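Local coordinates for lipid-transfer protein (PDB 6OK1) that is a thiolase-fold protein of the lipid-transfer protein type, of undetermined function, found together with a DUF35-family partner, at residues G84-V90 against V380-L385; T265-G271 against P303-L308; S167-R172 against L196-Q200. All coordinates share one frame. Residues are numbered along the deposited sequence.

Interaction 1: residues G84-V90 against V380-L385; sequences GAACGTV and VPTSGL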
# COMPACT_ATOMS: atom_id res chain seq x y z
N GLY A 84 -3.56 -11.59 -3.31
CA GLY A 84 -2.36 -11.75 -4.14
C GLY A 84 -1.09 -11.45 -3.37
O GLY A 84 0.02 -11.89 -3.73
N ALA A 85 -1.22 -10.65 -2.31
CA ALA A 85 -0.08 -10.14 -1.59
C ALA A 85 0.51 -11.08 -0.54
O ALA A 85 1.59 -10.79 -0.02
CB ALA A 85 -0.49 -8.84 -0.87
N ALA A 86 -0.18 -12.15 -0.17
CA ALA A 86 0.16 -12.85 1.06
C ALA A 86 1.62 -13.29 1.08
O ALA A 86 2.34 -13.05 2.05
CB ALA A 86 -0.76 -14.07 1.24
N CYS A 87 2.07 -13.95 0.01
CA CYS A 87 3.45 -14.42 -0.03
C CYS A 87 4.42 -13.27 -0.29
O CYS A 87 5.57 -13.30 0.17
CB CYS A 87 3.57 -15.50 -1.09
SG CYS A 87 2.75 -17.04 -0.58
N GLY A 88 3.96 -12.23 -0.99
CA GLY A 88 4.75 -11.03 -1.16
C GLY A 88 5.14 -10.36 0.14
O GLY A 88 6.24 -9.79 0.23
N THR A 89 4.28 -10.42 1.17
CA THR A 89 4.68 -9.80 2.43
C THR A 89 5.89 -10.51 3.01
O THR A 89 6.80 -9.88 3.57
CB THR A 89 3.54 -9.79 3.47
OG1 THR A 89 3.25 -11.11 3.93
CG2 THR A 89 2.30 -9.09 2.93
N VAL A 90 5.95 -11.83 2.83
CA VAL A 90 7.10 -12.58 3.29
C VAL A 90 8.33 -12.32 2.41
O VAL A 90 9.45 -12.26 2.92
CB VAL A 90 6.76 -14.07 3.37
CG1 VAL A 90 8.01 -14.89 3.75
CG2 VAL A 90 5.66 -14.30 4.40
N VAL A 380 -5.14 -12.15 -9.68
CA VAL A 380 -4.56 -10.84 -9.38
C VAL A 380 -3.05 -10.96 -9.49
O VAL A 380 -2.49 -12.06 -9.44
CB VAL A 380 -4.94 -10.36 -7.95
CG1 VAL A 380 -6.37 -9.89 -7.86
CG2 VAL A 380 -4.67 -11.48 -6.92
N PRO A 381 -2.35 -9.84 -9.57
CA PRO A 381 -0.91 -9.88 -9.27
C PRO A 381 -0.70 -10.66 -8.00
O PRO A 381 -1.38 -10.43 -6.98
CB PRO A 381 -0.56 -8.41 -9.09
CG PRO A 381 -1.53 -7.68 -9.90
CD PRO A 381 -2.83 -8.48 -9.79
N THR A 382 0.26 -11.58 -8.04
CA THR A 382 0.30 -12.63 -7.04
C THR A 382 1.74 -12.86 -6.59
O THR A 382 2.65 -12.06 -6.87
CB THR A 382 -0.41 -13.88 -7.59
OG1 THR A 382 -0.60 -14.83 -6.54
CG2 THR A 382 0.32 -14.53 -8.76
N SER A 383 1.92 -13.93 -5.85
CA SER A 383 3.19 -14.24 -5.20
C SER A 383 3.22 -15.70 -4.77
O SER A 383 2.20 -16.39 -4.79
CB SER A 383 3.44 -13.29 -4.00
OG SER A 383 2.34 -13.27 -3.10
N GLY A 384 4.40 -16.16 -4.38
CA GLY A 384 4.58 -17.53 -3.93
C GLY A 384 5.80 -17.64 -3.06
O GLY A 384 6.66 -16.75 -3.04
N LEU A 385 5.89 -18.77 -2.36
CA LEU A 385 7.06 -19.11 -1.57
C LEU A 385 7.42 -20.56 -1.80
O LEU A 385 6.54 -21.39 -2.04
CB LEU A 385 6.84 -18.96 -0.07
CG LEU A 385 6.39 -17.57 0.40
CD1 LEU A 385 5.84 -17.68 1.78
CD2 LEU A 385 7.53 -16.57 0.32
O HOH W 1 2.46 -10.03 -4.78
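Gly84, where the chain leads into helix 86-98, meets the chain where it enters strand 382-388: its CA lies 3.3 Å from Pro381 O in a CA-H...O contact and 3.6 Å from Val380 CG2, and a CB here would collide with both. Gly84 O takes a 2.8 Å hydrogen bond from Ser383 OG and also receives the CA-H of Thr382 (O to CA 3.4 Å). Ala85 turns away onto Phe54 of strand 50-54, while Cys87 faces the strand, its CB 3.5 Å from Gly384 N and 3.8 Å from Leu385 CG. Gly88 N gives Ser383 OG a weak 2.9 Å hydrogen bond. One turn beyond Cys87, Val90 CG1 touches Leu385 CD2 at 3.8 Å. The axes of the short segments 86-90 and 382-385 approach to 6.2 Å, at 58° to each other, joining the two thiolase-type halves in the chain's buried centre. One buried hydroxyl thus gives a hydrogen bond to the Gly84 carbonyl and takes a weak one from the Gly88 amide, and the bare CA of Gly84 permits the close approach.

Interaction 2: residues T265-G271 against P303-L308; sequences TGIPEMG and PQLEEL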
# COMPACT_ATOMS: atom_id res chain seq x y z
N THR A 265 -7.05 -19.21 -19.96
CA THR A 265 -7.34 -20.39 -19.17
C THR A 265 -6.20 -20.79 -18.25
O THR A 265 -6.42 -21.62 -17.36
CB THR A 265 -7.65 -21.57 -20.08
OG1 THR A 265 -6.61 -21.70 -21.03
CG2 THR A 265 -8.99 -21.33 -20.78
N GLY A 266 -5.02 -20.24 -18.43
CA GLY A 266 -3.94 -20.42 -17.49
C GLY A 266 -3.91 -19.28 -16.49
O GLY A 266 -4.88 -18.53 -16.32
N ILE A 267 -2.77 -19.15 -15.81
CA ILE A 267 -2.53 -18.02 -14.92
C ILE A 267 -1.08 -17.61 -15.15
O ILE A 267 -0.20 -18.01 -14.39
CB ILE A 267 -2.75 -18.34 -13.44
CG1 ILE A 267 -4.09 -19.05 -13.18
CG2 ILE A 267 -2.69 -17.05 -12.63
CD1 ILE A 267 -4.17 -19.62 -11.80
N PRO A 268 -0.80 -16.86 -16.21
CA PRO A 268 0.60 -16.59 -16.57
C PRO A 268 1.39 -15.96 -15.45
O PRO A 268 2.59 -16.21 -15.30
CB PRO A 268 0.47 -15.63 -17.75
CG PRO A 268 -0.91 -15.81 -18.27
CD PRO A 268 -1.76 -16.31 -17.18
N GLU A 269 0.73 -15.12 -14.64
CA GLU A 269 1.44 -14.48 -13.55
C GLU A 269 1.85 -15.49 -12.48
O GLU A 269 2.88 -15.29 -11.81
CB GLU A 269 0.58 -13.34 -12.98
CG GLU A 269 -0.80 -13.73 -12.43
CD GLU A 269 -1.94 -13.73 -13.44
OE1 GLU A 269 -1.70 -13.90 -14.66
OE2 GLU A 269 -3.13 -13.54 -13.02
N MET A 270 1.11 -16.59 -12.32
CA MET A 270 1.55 -17.64 -11.41
C MET A 270 2.66 -18.47 -12.04
O MET A 270 3.55 -18.93 -11.32
CB MET A 270 0.38 -18.55 -11.01
CG MET A 270 0.69 -19.48 -9.82
SD MET A 270 0.97 -18.52 -8.30
CE MET A 270 -0.71 -18.02 -7.87
N GLY A 271 2.65 -18.66 -13.36
CA GLY A 271 3.79 -19.27 -14.01
C GLY A 271 5.07 -18.48 -13.77
O GLY A 271 6.14 -19.07 -13.55
N PRO A 303 -5.46 -24.72 -12.98
CA PRO A 303 -4.35 -24.09 -13.73
C PRO A 303 -3.14 -23.78 -12.87
O PRO A 303 -2.02 -23.73 -13.40
CB PRO A 303 -5.00 -22.82 -14.31
CG PRO A 303 -6.25 -22.58 -13.46
CD PRO A 303 -6.71 -23.97 -13.10
N GLN A 304 -3.30 -23.59 -11.55
CA GLN A 304 -2.12 -23.42 -10.71
C GLN A 304 -1.21 -24.63 -10.80
O GLN A 304 0.01 -24.49 -10.93
CB GLN A 304 -2.53 -23.19 -9.26
CG GLN A 304 -3.01 -21.80 -8.95
CD GLN A 304 -3.24 -21.66 -7.48
OE1 GLN A 304 -2.29 -21.54 -6.70
NE2 GLN A 304 -4.49 -21.76 -7.09
N LEU A 305 -1.79 -25.83 -10.73
CA LEU A 305 -0.96 -27.04 -10.82
C LEU A 305 -0.19 -27.08 -12.13
O LEU A 305 0.97 -27.51 -12.19
CB LEU A 305 -1.84 -28.28 -10.65
CG LEU A 305 -2.42 -28.50 -9.25
CD1 LEU A 305 -3.62 -29.43 -9.29
CD2 LEU A 305 -1.32 -29.04 -8.30
N GLU A 306 -0.84 -26.64 -13.20
CA GLU A 306 -0.21 -26.64 -14.51
C GLU A 306 0.86 -25.57 -14.63
O GLU A 306 1.95 -25.83 -15.15
CB GLU A 306 -1.30 -26.49 -15.56
CG GLU A 306 -2.31 -27.63 -15.45
CD GLU A 306 -3.56 -27.42 -16.28
OE1 GLU A 306 -3.56 -26.49 -17.11
OE2 GLU A 306 -4.51 -28.22 -16.16
N GLU A 307 0.57 -24.36 -14.14
CA GLU A 307 1.55 -23.28 -14.19
C GLU A 307 2.81 -23.63 -13.41
O GLU A 307 3.90 -23.19 -13.79
CB GLU A 307 0.95 -22.00 -13.62
CG GLU A 307 -0.13 -21.36 -14.52
CD GLU A 307 0.40 -20.81 -15.83
OE1 GLU A 307 1.64 -20.69 -16.00
OE2 GLU A 307 -0.42 -20.50 -16.72
N LEU A 308 2.66 -24.35 -12.32
CA LEU A 308 3.78 -24.68 -11.44
C LEU A 308 4.49 -25.97 -11.84
O LEU A 308 5.44 -26.38 -11.16
CB LEU A 308 3.30 -24.77 -9.99
CG LEU A 308 2.69 -23.46 -9.45
CD1 LEU A 308 1.98 -23.71 -8.12
CD2 LEU A 308 3.73 -22.38 -9.30
O HOH W 2 6.34 -22.03 -13.11
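This is a mostly buried contact between the start of helix 268-281 and the end of helix 301-307, beside the strand 371-375 and 382-388 region of the central sheet. Glu307 dominates it: its side chain reaches to the first turn of the other helix, where OE2 accepts a 2.9 Å hydrogen bond from Ile267 N, the N-cap residue, while OE1 lies 3.3 Å from Gly271 CA. A CB on Gly266 or Gly271 would clash with this carboxylate, which also forms a salt bridge with Arg313. Both segments belong to the C-terminal half of the thiolase fold, in which helices pack against a mixed sheet. Away from the carboxylate the contact turns apolar. Ile267 CD1 rests 4.0 Å from Pro303 CG and 3.8 Å from Gln304 CG, and Met270 CG lies 4.2 Å from Leu308 CD2; Met270 and Leu308 both also touch Thr375 of strand 371-375. Gln304 sends its OE1 to Thr375 OG1 and its NE2 to the carbonyls of Tyr294 and Leu300. One water donates to Gly271 O at 3.0 Å and to Glu307 O at 2.8 Å, bridging the helices where Gly271 CA and Glu307 CA are 4.6 Å apart.

Interaction 3: residues S167-R172 against L196-Q200; sequences SEDFGR and LEDHQ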
# COMPACT_ATOMS: atom_id res chain seq x y z
N SER A 167 -17.69 -29.76 -13.66
CA SER A 167 -17.94 -29.30 -12.29
C SER A 167 -17.41 -30.30 -11.27
O SER A 167 -16.91 -29.91 -10.22
CB SER A 167 -19.42 -29.05 -12.08
OG SER A 167 -19.69 -28.64 -10.74
N GLU A 168 -17.52 -31.61 -11.54
CA GLU A 168 -17.02 -32.58 -10.57
C GLU A 168 -15.51 -32.46 -10.40
O GLU A 168 -15.00 -32.75 -9.31
CB GLU A 168 -17.41 -34.00 -10.98
CG GLU A 168 -18.88 -34.28 -10.75
CD GLU A 168 -19.26 -35.73 -10.96
OE1 GLU A 168 -18.56 -36.41 -11.73
OE2 GLU A 168 -20.25 -36.17 -10.34
N ASP A 169 -14.78 -32.09 -11.46
CA ASP A 169 -13.34 -31.89 -11.31
C ASP A 169 -13.05 -30.76 -10.32
O ASP A 169 -12.17 -30.88 -9.46
CB ASP A 169 -12.70 -31.60 -12.67
CG ASP A 169 -12.79 -32.78 -13.60
OD1 ASP A 169 -12.51 -33.89 -13.12
OD2 ASP A 169 -13.15 -32.58 -14.78
N PHE A 170 -13.78 -29.65 -10.42
CA PHE A 170 -13.64 -28.59 -9.42
C PHE A 170 -14.08 -29.08 -8.04
O PHE A 170 -13.47 -28.73 -7.02
CB PHE A 170 -14.47 -27.36 -9.83
CG PHE A 170 -14.10 -26.79 -11.18
CD1 PHE A 170 -12.80 -26.84 -11.66
CD2 PHE A 170 -15.08 -26.18 -11.97
CE1 PHE A 170 -12.48 -26.29 -12.89
CE2 PHE A 170 -14.76 -25.64 -13.21
CZ PHE A 170 -13.46 -25.68 -13.67
N GLY A 171 -15.13 -29.90 -8.00
CA GLY A 171 -15.63 -30.42 -6.74
C GLY A 171 -14.61 -31.27 -6.01
O GLY A 171 -14.58 -31.27 -4.77
N ARG A 172 -13.77 -32.00 -6.74
CA ARG A 172 -12.77 -32.82 -6.06
C ARG A 172 -11.83 -31.97 -5.23
O ARG A 172 -11.30 -32.44 -4.22
CB ARG A 172 -12.00 -33.67 -7.07
CG ARG A 172 -12.69 -34.98 -7.28
CD ARG A 172 -11.95 -35.93 -8.23
NE ARG A 172 -12.34 -35.65 -9.60
CZ ARG A 172 -13.42 -36.14 -10.18
NH1 ARG A 172 -14.23 -36.96 -9.52
NH2 ARG A 172 -13.72 -35.80 -11.42
N LEU A 196 -18.51 -35.58 -2.82
CA LEU A 196 -18.65 -34.98 -4.14
C LEU A 196 -20.13 -34.79 -4.48
O LEU A 196 -20.51 -33.81 -5.14
CB LEU A 196 -17.94 -35.84 -5.18
CG LEU A 196 -17.86 -35.26 -6.58
CD1 LEU A 196 -17.12 -33.92 -6.60
CD2 LEU A 196 -17.19 -36.23 -7.55
N GLU A 197 -20.98 -35.71 -4.03
CA GLU A 197 -22.41 -35.54 -4.21
C GLU A 197 -22.90 -34.29 -3.50
O GLU A 197 -23.74 -33.55 -4.03
CB GLU A 197 -23.12 -36.81 -3.70
CG GLU A 197 -22.84 -38.07 -4.56
CD GLU A 197 -21.34 -38.44 -4.74
OE1 GLU A 197 -20.56 -38.46 -3.74
OE2 GLU A 197 -20.95 -38.71 -5.90
N ASP A 198 -22.41 -34.03 -2.28
CA ASP A 198 -22.77 -32.81 -1.58
C ASP A 198 -22.44 -31.59 -2.42
O ASP A 198 -23.20 -30.61 -2.47
CB ASP A 198 -22.01 -32.68 -0.26
CG ASP A 198 -22.49 -33.64 0.81
OD1 ASP A 198 -23.67 -34.04 0.79
OD2 ASP A 198 -21.67 -33.98 1.68
N HIS A 199 -21.26 -31.61 -3.03
CA HIS A 199 -20.80 -30.48 -3.84
C HIS A 199 -21.72 -30.27 -5.03
O HIS A 199 -22.16 -29.15 -5.31
CB HIS A 199 -19.36 -30.75 -4.27
CG HIS A 199 -18.84 -29.79 -5.28
ND1 HIS A 199 -19.03 -29.97 -6.63
CD2 HIS A 199 -18.15 -28.64 -5.14
CE1 HIS A 199 -18.46 -28.97 -7.28
NE2 HIS A 199 -17.92 -28.15 -6.40
N GLN A 200 -22.09 -31.36 -5.69
CA GLN A 200 -22.88 -31.28 -6.91
C GLN A 200 -24.31 -30.88 -6.62
O GLN A 200 -24.96 -30.24 -7.46
CB GLN A 200 -22.83 -32.61 -7.65
CG GLN A 200 -21.49 -32.92 -8.25
CD GLN A 200 -21.14 -31.93 -9.35
OE1 GLN A 200 -21.75 -31.94 -10.43
NE2 GLN A 200 -20.18 -31.03 -9.06
O HOH W 3 -22.69 -29.68 -11.45
O HOH W 4 -21.04 -36.67 -7.63
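His199 lays one face of its imidazole over Gly171 CA in a CH-pi contact. A CB on Gly171 would run into His199 ND1 and Leu196 CD1, so the glycine leaves room for both side chains. The ring is held at both nitrogens: ND1 accepts a 2.9 Å hydrogen bond from Gln200 NE2, and NE2 is paired with Asp213 OD1. The same Gln200 NE2 crosses to Ser167 OG, donating a 3.0 Å hydrogen bond, and the aliphatic part of Glu168 covers the amide, with Glu168 CG 3.5 Å from Gln200 CD. Leu196 packs beside the histidine, its CD1 3.6 Å from Glu168 O and 3.7 Å from Gly171 C, its CD2 3.6 Å from Arg172 NH1. That guanidinium forms a salt bridge within its own helix, NH2 to Asp169 OD1 at 2.8 Å. Toward solvent, a water bridges Glu168 OE2 (2.9 Å) and Glu197 OE2 (2.7 Å). The axes of the short segments cross at 123°, 9.4 Å apart. The centre of the contact lies about 23 Å from the centre of the chain: two helices of the N-terminal thiolase half, crossing at the Gly171-His199 contact on the periphery of the fold.

How the interactions relate
From the N terminus, residues 84-90 come first and wait nearly 300 residues for their partner at 380-385, so interaction 1 spans most of the chain and encloses the other two. Within that long loop, interaction 3 closes a short one, from helix 167-182 to helix 196-201; interaction 2 then closes another, from 265-271 to 303-308. These two follow in series and do not cross. Interaction 1 joins the N-terminal and C-terminal halves of the thiolase fold, helix 86-98 to strand 382-388, whereas interactions 2 and 3 each stay within one half. Interactions 1 and 2 touch, Met270 CE lying 3.5 Å from Thr382 OG1; interaction 3 is peripheral, its nearest atoms about 6 Å from those of interaction 2 and about 16 Å from those of interaction 1.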